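Local coordinates for 5-oxoprolinase subunit A (Thermus thermophilus, PDB 2DFA), which probably catalyses, as part of a complex with PxpB and PxpC, the ATP-dependent cleavage of 5-oxoproline to L-glutamate, at the interface of chains A and B and the interface of chains A and C. Sequence-based numbering; all coordinates share one arbitrary frame. Chains: chain A/B/C, Hypothetical UPF0271 protein TTHB195.

Chain A meets two other copies of the protein in the tetrameric deposited assembly. Contacts 1 and 3 belong to one two-fold interface, with chain B; their C-alpha centres lie about 10 Å apart, and they share A:Pro42 and B:Tyr89 as well as helices 42-54 and 80-100. Contact 1 holds the symmetric, hydrogen-bonded middle, contact 3 an apolar flank. Contact 2, with chain C, is a separate two-fold built from loops, its C-alpha centre about 19 Å from that of contact 1 and about 28 Å from that of contact 3. The loop 74-78 of contact 2 runs into helix 80-100, which carries contacts 1 and 3. The tetramer may not be the biological form.

Contact 1: the interface of chains A and B. Residues chain A 35-37, 42, 45, 89, 92-93; chain B 35-37, 42, 45, 89, 92-93.
Two tyrosines, A:Tyr89 and B:Tyr89, cross at about a right angle where helices 80-100 of two identical subunits meet, and each reaches past the other into the partner chain. In each, CG is anti to the backbone N (chi1 -177°), and the ring points into the other subunit. At its tip the phenol OH of B:Tyr89 donates a hydrogen bond to the backbone O of A:Cys35, 2.6 Å away, in the carbonyl plane and on a lone pair, with a C=O...O angle of 143°; the twin bond runs from A:Tyr89 to B:Cys35. The methyl CB of B:Ala93 sits over the centre of one face of the A:Tyr89 ring, 3.5 Å from its centroid, a CH-pi contact. B:Ile45 CD1 and the hydroxyl OH of B:Tyr89 lie at the edge of this ring, in plane, the former 3.7 Å from A:Tyr89 CE2; A:Tyr89 CE1 and B:Tyr89 CE1 are 3.6 Å apart. B:Pro42 crosses A:Tyr89 obliquely, its CG 3.8 Å from CD2, and also meets A:Phe37 tip to tip, with CG in the plane of that ring at its edge. Face, rim and hydroxyl contacts together should limit rotation of each phenol. The patch joins the middle of helix 80-100 to the start of helix 42-54 and the loop following strand 30-34.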
# COMPACT_ATOMS: atom_id res chain seq x y z
N CYS A 35 -11.42 -3.43 -8.40
CA CYS A 35 -11.25 -4.50 -7.43
C CYS A 35 -10.18 -4.31 -6.35
O CYS A 35 -9.64 -5.29 -5.84
CB CYS A 35 -11.00 -5.81 -8.18
SG CYS A 35 -12.23 -6.16 -9.50
N GLY A 36 -9.87 -3.06 -6.01
CA GLY A 36 -8.91 -2.79 -4.96
C GLY A 36 -7.45 -2.56 -5.34
O GLY A 36 -6.64 -2.25 -4.47
N PHE A 37 -7.11 -2.69 -6.62
CA PHE A 37 -5.73 -2.49 -7.05
C PHE A 37 -5.43 -1.08 -7.56
O PHE A 37 -4.43 -0.47 -7.17
CB PHE A 37 -5.36 -3.51 -8.14
CG PHE A 37 -4.93 -4.85 -7.60
CD1 PHE A 37 -5.60 -5.45 -6.55
CD2 PHE A 37 -3.86 -5.53 -8.19
CE1 PHE A 37 -5.22 -6.71 -6.07
CE2 PHE A 37 -3.46 -6.79 -7.72
CZ PHE A 37 -4.13 -7.38 -6.66
N PRO A 42 -12.45 -2.04 -0.20
CA PRO A 42 -13.57 -2.93 0.14
C PRO A 42 -14.93 -2.27 0.41
O PRO A 42 -15.96 -2.71 -0.13
CB PRO A 42 -13.05 -3.70 1.35
CG PRO A 42 -11.56 -3.79 1.07
CD PRO A 42 -11.25 -2.38 0.58
N ILE A 45 -16.38 -0.91 -2.75
CA ILE A 45 -16.84 -1.96 -3.65
C ILE A 45 -18.25 -2.35 -3.21
O ILE A 45 -19.17 -2.42 -4.02
CB ILE A 45 -15.92 -3.21 -3.60
CG1 ILE A 45 -14.56 -2.87 -4.21
CG2 ILE A 45 -16.58 -4.37 -4.34
CD1 ILE A 45 -13.55 -4.03 -4.17
N TYR A 89 -7.10 -12.85 -8.25
CA TYR A 89 -7.28 -12.25 -6.94
C TYR A 89 -8.40 -11.21 -6.98
O TYR A 89 -9.28 -11.20 -6.13
CB TYR A 89 -5.97 -11.59 -6.50
CG TYR A 89 -5.99 -10.98 -5.12
CD1 TYR A 89 -6.63 -9.75 -4.88
CD2 TYR A 89 -5.38 -11.63 -4.04
CE1 TYR A 89 -6.66 -9.19 -3.60
CE2 TYR A 89 -5.40 -11.08 -2.76
CZ TYR A 89 -6.04 -9.86 -2.55
OH TYR A 89 -6.08 -9.33 -1.29
N GLY A 92 -11.93 -12.64 -7.82
CA GLY A 92 -12.44 -13.31 -6.63
C GLY A 92 -12.95 -12.36 -5.57
O GLY A 92 -14.03 -12.58 -5.00
N ALA A 93 -12.18 -11.31 -5.29
CA ALA A 93 -12.58 -10.34 -4.28
C ALA A 93 -13.93 -9.73 -4.61
O ALA A 93 -14.80 -9.65 -3.75
CB ALA A 93 -11.52 -9.25 -4.14
N CYS B 35 -4.63 -13.50 2.98
CA CYS B 35 -5.37 -13.04 1.82
C CYS B 35 -4.97 -11.68 1.23
O CYS B 35 -5.80 -11.00 0.62
CB CYS B 35 -6.87 -13.03 2.15
SG CYS B 35 -7.47 -14.62 2.85
N GLY B 36 -3.71 -11.28 1.43
CA GLY B 36 -3.24 -10.02 0.86
C GLY B 36 -3.28 -8.77 1.72
O GLY B 36 -2.81 -7.72 1.28
N PHE B 37 -3.83 -8.86 2.92
CA PHE B 37 -3.91 -7.68 3.80
C PHE B 37 -2.76 -7.57 4.80
O PHE B 37 -2.17 -6.49 4.94
CB PHE B 37 -5.24 -7.68 4.56
CG PHE B 37 -6.40 -7.10 3.78
CD1 PHE B 37 -6.57 -7.40 2.43
CD2 PHE B 37 -7.33 -6.27 4.41
CE1 PHE B 37 -7.66 -6.88 1.72
CE2 PHE B 37 -8.42 -5.74 3.71
CZ PHE B 37 -8.59 -6.04 2.37
N PRO B 42 -0.72 -11.86 -4.25
CA PRO B 42 -1.35 -12.82 -5.18
C PRO B 42 -0.51 -14.02 -5.62
O PRO B 42 -0.98 -15.16 -5.58
CB PRO B 42 -1.77 -11.93 -6.35
CG PRO B 42 -2.09 -10.61 -5.68
CD PRO B 42 -0.93 -10.47 -4.70
N ILE B 45 -0.03 -16.40 -2.79
CA ILE B 45 -1.25 -17.12 -2.45
C ILE B 45 -1.34 -18.31 -3.40
O ILE B 45 -1.56 -19.45 -2.98
CB ILE B 45 -2.51 -16.24 -2.62
CG1 ILE B 45 -2.51 -15.14 -1.55
CG2 ILE B 45 -3.77 -17.09 -2.53
CD1 ILE B 45 -3.70 -14.17 -1.65
N TYR B 89 -13.96 -9.36 1.15
CA TYR B 89 -12.97 -9.12 0.11
C TYR B 89 -11.88 -10.19 0.13
O TYR B 89 -11.53 -10.75 -0.90
CB TYR B 89 -12.34 -7.73 0.32
CG TYR B 89 -11.34 -7.31 -0.73
CD1 TYR B 89 -10.04 -7.84 -0.75
CD2 TYR B 89 -11.69 -6.39 -1.72
CE1 TYR B 89 -9.12 -7.46 -1.72
CE2 TYR B 89 -10.78 -6.00 -2.70
CZ TYR B 89 -9.50 -6.54 -2.70
OH TYR B 89 -8.61 -6.17 -3.67
N GLY B 92 -13.13 -13.80 -0.64
CA GLY B 92 -13.36 -13.90 -2.07
C GLY B 92 -12.08 -14.05 -2.88
O GLY B 92 -12.01 -14.89 -3.79
N ALA B 93 -11.08 -13.23 -2.56
CA ALA B 93 -9.82 -13.28 -3.28
C ALA B 93 -9.19 -14.67 -3.20
O ALA B 93 -8.77 -15.22 -4.21
CB ALA B 93 -8.84 -12.23 -2.74

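Contact 2: the interface of chains A and C. Residues chain A 66-67, 74-78; chain C 66-67, 74-78.
The carboxylate oxygen OD1 of A:Asp67 is gripped by two partners, the guanidinium NH2 of A:Arg74 at 2.8 Å and water 2 at 2.7 Å. This pair lies in a loop-to-loop, two-fold interface of the LamB/PxpA family protein. With CG anti to the backbone N (chi1 -179°), A:Asp67 turns both oxygens to its own arginine, which binds side-on: NE donates to OD2 and NH2 to OD1, each on a syn lone pair. The bend of A:Arg74 at chi3 (-65°) helps bring the guanidinium round to the acid, and the charged pairing should keep both groups ionised. Water 2 carries the link across the interface to the backbone O of C:Pro66, 2.8 Å from it. C:Leu78 CD1 covers one guanidinium face, 3.4 Å above the plane and shifted toward the rim, nearest NH1. Between these corners, A:Met76 and C:Met76 form an antiparallel beta bridge. It is flanked by matched hydrogen bonds from C:Ala77 N to A:Glu75 O and from A:Ala77 N to C:Glu75 O, each 2.9 Å and fairly straight (162° at H). The methionines lie side by side and point the same way, with A:Met76 CE 4.0 Å from C:Met76 CE; A:Met76 crosses C:Asp67 obliquely, its CE methyl 3.9 Å from the carboxylate CG.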
# COMPACT_ATOMS: atom_id res chain seq x y z
N PRO A 66 -1.30 -3.37 -10.11
CA PRO A 66 -1.19 -3.02 -8.69
C PRO A 66 -0.45 -1.68 -8.61
O PRO A 66 0.75 -1.63 -8.31
CB PRO A 66 -0.39 -4.18 -8.11
CG PRO A 66 0.54 -4.52 -9.24
CD PRO A 66 -0.39 -4.49 -10.44
N ASP A 67 -1.17 -0.59 -8.88
CA ASP A 67 -0.60 0.76 -8.87
C ASP A 67 -1.69 1.75 -8.47
O ASP A 67 -2.28 2.43 -9.32
CB ASP A 67 -0.04 1.08 -10.26
CG ASP A 67 0.60 2.47 -10.35
OD1 ASP A 67 0.93 3.06 -9.31
OD2 ASP A 67 0.77 2.95 -11.49
N ARG A 74 -0.56 3.35 -15.52
CA ARG A 74 0.83 3.27 -15.94
C ARG A 74 1.28 1.86 -16.28
O ARG A 74 1.04 0.92 -15.52
CB ARG A 74 1.73 3.86 -14.84
CG ARG A 74 1.34 5.29 -14.47
CD ARG A 74 2.27 5.93 -13.45
NE ARG A 74 2.21 5.27 -12.14
CZ ARG A 74 2.84 5.73 -11.06
NH1 ARG A 74 3.56 6.85 -11.15
NH2 ARG A 74 2.76 5.08 -9.90
N GLU A 75 1.93 1.72 -17.43
CA GLU A 75 2.44 0.43 -17.88
C GLU A 75 3.37 -0.15 -16.81
O GLU A 75 4.21 0.57 -16.26
CB GLU A 75 3.21 0.61 -19.19
CG GLU A 75 4.22 -0.48 -19.55
CD GLU A 75 3.59 -1.85 -19.77
OE1 GLU A 75 2.34 -1.94 -19.79
OE2 GLU A 75 4.35 -2.83 -19.94
N MET A 76 3.21 -1.44 -16.51
CA MET A 76 4.04 -2.14 -15.53
C MET A 76 4.51 -3.46 -16.13
O MET A 76 3.71 -4.22 -16.69
CB MET A 76 3.25 -2.43 -14.24
CG MET A 76 2.94 -1.21 -13.38
SD MET A 76 2.24 -1.64 -11.79
CE MET A 76 3.70 -2.30 -10.92
N ALA A 77 5.79 -3.75 -15.99
CA ALA A 77 6.36 -4.98 -16.54
C ALA A 77 6.02 -6.24 -15.75
O ALA A 77 6.91 -6.90 -15.22
CB ALA A 77 7.88 -4.83 -16.66
N LEU A 78 4.73 -6.57 -15.67
CA LEU A 78 4.31 -7.77 -14.96
C LEU A 78 4.53 -9.00 -15.83
O LEU A 78 4.30 -8.96 -17.04
CB LEU A 78 2.82 -7.71 -14.59
CG LEU A 78 2.40 -7.28 -13.18
CD1 LEU A 78 2.85 -5.85 -12.91
CD2 LEU A 78 0.88 -7.38 -13.06
N PRO C 66 7.63 2.84 -6.99
CA PRO C 66 6.62 2.56 -5.97
C PRO C 66 5.98 1.22 -6.32
O PRO C 66 4.87 1.16 -6.87
CB PRO C 66 5.65 3.74 -6.12
CG PRO C 66 5.69 3.99 -7.60
CD PRO C 66 7.18 3.92 -7.90
N ASP C 67 6.68 0.13 -6.00
CA ASP C 67 6.21 -1.23 -6.29
C ASP C 67 6.76 -2.17 -5.22
O ASP C 67 7.74 -2.89 -5.44
CB ASP C 67 6.69 -1.64 -7.69
CG ASP C 67 6.23 -3.04 -8.10
OD1 ASP C 67 5.29 -3.58 -7.49
OD2 ASP C 67 6.83 -3.58 -9.05
N ARG C 74 10.46 -4.18 -11.21
CA ARG C 74 9.67 -4.15 -12.44
C ARG C 74 9.58 -2.76 -13.06
O ARG C 74 9.29 -1.78 -12.39
CB ARG C 74 8.27 -4.70 -12.15
CG ARG C 74 8.29 -6.10 -11.55
CD ARG C 74 6.91 -6.69 -11.34
NE ARG C 74 6.11 -5.97 -10.35
CZ ARG C 74 4.93 -6.38 -9.91
NH1 ARG C 74 4.41 -7.51 -10.39
NH2 ARG C 74 4.25 -5.67 -9.02
N GLU C 75 9.84 -2.70 -14.36
CA GLU C 75 9.77 -1.45 -15.11
C GLU C 75 8.38 -0.83 -14.94
O GLU C 75 7.37 -1.54 -15.02
CB GLU C 75 10.04 -1.72 -16.59
CG GLU C 75 9.52 -0.66 -17.58
CD GLU C 75 10.18 0.70 -17.41
OE1 GLU C 75 11.14 0.82 -16.62
OE2 GLU C 75 9.73 1.65 -18.09
N MET C 76 8.33 0.47 -14.67
CA MET C 76 7.08 1.21 -14.50
C MET C 76 7.14 2.49 -15.34
O MET C 76 8.13 3.23 -15.29
CB MET C 76 6.84 1.58 -13.03
CG MET C 76 6.50 0.42 -12.12
SD MET C 76 6.01 0.95 -10.48
CE MET C 76 4.35 1.63 -10.80
N ALA C 77 6.08 2.76 -16.09
CA ALA C 77 6.03 3.94 -16.94
C ALA C 77 5.80 5.25 -16.18
O ALA C 77 4.80 5.93 -16.40
CB ALA C 77 4.95 3.76 -18.00
N LEU C 78 6.73 5.61 -15.30
CA LEU C 78 6.62 6.86 -14.55
C LEU C 78 7.04 8.04 -15.43
O LEU C 78 8.00 7.93 -16.19
CB LEU C 78 7.51 6.85 -13.30
CG LEU C 78 6.90 6.50 -11.94
CD1 LEU C 78 6.35 5.08 -11.95
CD2 LEU C 78 7.98 6.64 -10.86
O HOH W 1 2.83 -2.73 -6.80
O HOH W 2 2.34 2.30 -7.14

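Contact 3: the interface of chains A and B. Residues chain A 42-43, 46, 50, 96-97, 100; chain B 84-85, 88-89, 135.
A:Phe97 has CG anti to its carbonyl carbon (chi1 -70°) with the ring turned by chi2 of -80°, so that its far end reaches toward the backbone of helix 80-100 of chain B. B:Tyr84, by contrast, has CG anti to the backbone N (chi1 174°), which carries its phenol to A:Leu46 and A:Ala100. The tip of A:Phe97 leads: CZ lies 3.3 Å from the backbone O of B:Ala85, and the ring crosses B:Tyr89 obliquely, CE2 3.9 Å from its CA. One face of the ring receives CB of B:Leu88, 4.2 Å above the plane and displaced toward the rim, while CD2 of B:Tyr89 lies at the ring's edge in plane. A:Leu46 crosses B:Tyr84 at about a right angle and puts its CD2 in the plane of the phenol at the edge, 4.0 Å from CE2. That same CD2 lies over a guanidinium face of A:Arg50. At the other end A:Ala100 CB lies 3.8 Å from B:Leu88 CD1 and 3.7 Å from B:Tyr84 OH. A:Ala96 CB touches the rim of B:Phe135 at CD1, 3.8 Å away, and A:Pro42 CB packs on B:Ala85. No hydrogen bond or salt bridge crosses here; shape and apolar burial carry the contact. In the fold, helix 42-54 and the C-terminal half of helix 80-100 of chain A pack on the N-terminal half of helix 80-100 of chain B, beside the end of its helix 122-135.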
# COMPACT_ATOMS: atom_id res chain seq x y z
N PRO A 42 -12.45 -2.04 -0.20
CA PRO A 42 -13.57 -2.93 0.14
C PRO A 42 -14.93 -2.27 0.41
O PRO A 42 -15.96 -2.71 -0.13
CB PRO A 42 -13.05 -3.70 1.35
CG PRO A 42 -11.56 -3.79 1.07
CD PRO A 42 -11.25 -2.38 0.58
N GLY A 43 -14.94 -1.24 1.24
CA GLY A 43 -16.19 -0.56 1.55
C GLY A 43 -16.81 0.10 0.33
O GLY A 43 -18.04 0.11 0.18
N LEU A 46 -18.40 -2.60 -1.91
CA LEU A 46 -19.68 -2.98 -1.34
C LEU A 46 -20.74 -1.93 -1.68
O LEU A 46 -21.87 -2.27 -2.04
CB LEU A 46 -19.56 -3.14 0.17
CG LEU A 46 -20.86 -3.51 0.90
CD1 LEU A 46 -21.42 -4.80 0.32
CD2 LEU A 46 -20.58 -3.67 2.38
N ARG A 50 -24.03 -2.43 -4.11
CA ARG A 50 -25.37 -2.15 -3.60
C ARG A 50 -26.09 -1.19 -4.53
O ARG A 50 -27.28 -1.37 -4.83
CB ARG A 50 -25.28 -1.60 -2.17
CG ARG A 50 -24.89 -2.68 -1.17
CD ARG A 50 -24.70 -2.17 0.26
NE ARG A 50 -24.58 -3.31 1.18
CZ ARG A 50 -24.22 -3.22 2.45
NH1 ARG A 50 -23.92 -2.04 2.99
NH2 ARG A 50 -24.15 -4.32 3.19
N ALA A 96 -17.10 -11.95 -4.14
CA ALA A 96 -17.59 -12.16 -2.78
C ALA A 96 -18.71 -11.17 -2.46
O ALA A 96 -19.69 -11.53 -1.82
CB ALA A 96 -16.44 -12.01 -1.76
N PHE A 97 -18.55 -9.92 -2.90
CA PHE A 97 -19.57 -8.90 -2.68
C PHE A 97 -20.83 -9.20 -3.49
O PHE A 97 -21.95 -8.97 -3.02
CB PHE A 97 -19.02 -7.52 -3.05
CG PHE A 97 -17.96 -7.03 -2.11
CD1 PHE A 97 -18.31 -6.47 -0.89
CD2 PHE A 97 -16.61 -7.20 -2.42
CE1 PHE A 97 -17.32 -6.08 0.02
CE2 PHE A 97 -15.63 -6.82 -1.51
CZ PHE A 97 -15.98 -6.26 -0.29
N ALA A 100 -22.67 -12.01 -1.70
CA ALA A 100 -23.38 -11.50 -0.52
C ALA A 100 -24.67 -10.78 -0.91
O ALA A 100 -25.64 -10.81 -0.17
CB ALA A 100 -22.47 -10.54 0.26
N TYR B 84 -16.65 -6.30 8.10
CA TYR B 84 -17.47 -7.11 7.21
C TYR B 84 -16.97 -7.06 5.75
O TYR B 84 -16.79 -8.10 5.11
CB TYR B 84 -18.91 -6.61 7.27
CG TYR B 84 -19.86 -7.26 6.29
CD1 TYR B 84 -20.42 -8.51 6.55
CD2 TYR B 84 -20.22 -6.61 5.10
CE1 TYR B 84 -21.32 -9.10 5.66
CE2 TYR B 84 -21.12 -7.19 4.21
CZ TYR B 84 -21.67 -8.43 4.50
OH TYR B 84 -22.60 -8.98 3.64
N ALA B 85 -16.75 -5.86 5.24
CA ALA B 85 -16.29 -5.67 3.87
C ALA B 85 -14.88 -6.23 3.65
O ALA B 85 -14.61 -6.88 2.64
CB ALA B 85 -16.33 -4.18 3.49
N LEU B 88 -15.00 -10.08 3.66
CA LEU B 88 -15.60 -10.58 2.42
C LEU B 88 -14.60 -10.51 1.27
O LEU B 88 -14.44 -11.46 0.50
CB LEU B 88 -16.83 -9.76 2.02
CG LEU B 88 -18.21 -10.28 2.40
CD1 LEU B 88 -19.27 -9.34 1.85
CD2 LEU B 88 -18.40 -11.68 1.83
N TYR B 89 -13.96 -9.36 1.15
CA TYR B 89 -12.97 -9.12 0.11
C TYR B 89 -11.88 -10.19 0.13
O TYR B 89 -11.53 -10.75 -0.90
CB TYR B 89 -12.34 -7.73 0.32
CG TYR B 89 -11.34 -7.31 -0.73
CD1 TYR B 89 -10.04 -7.84 -0.75
CD2 TYR B 89 -11.69 -6.39 -1.72
CE1 TYR B 89 -9.12 -7.46 -1.72
CE2 TYR B 89 -10.78 -6.00 -2.70
CZ TYR B 89 -9.50 -6.54 -2.70
OH TYR B 89 -8.61 -6.17 -3.67
N PHE B 135 -21.06 -15.16 2.38
CA PHE B 135 -20.30 -15.78 1.30
C PHE B 135 -20.71 -17.23 1.07
O PHE B 135 -20.89 -17.66 -0.06
CB PHE B 135 -18.80 -15.73 1.61
CG PHE B 135 -17.93 -16.24 0.50
CD1 PHE B 135 -17.71 -15.47 -0.64
CD2 PHE B 135 -17.35 -17.50 0.57
CE1 PHE B 135 -16.92 -15.95 -1.69
CE2 PHE B 135 -16.56 -17.99 -0.47
CZ PHE B 135 -16.35 -17.21 -1.60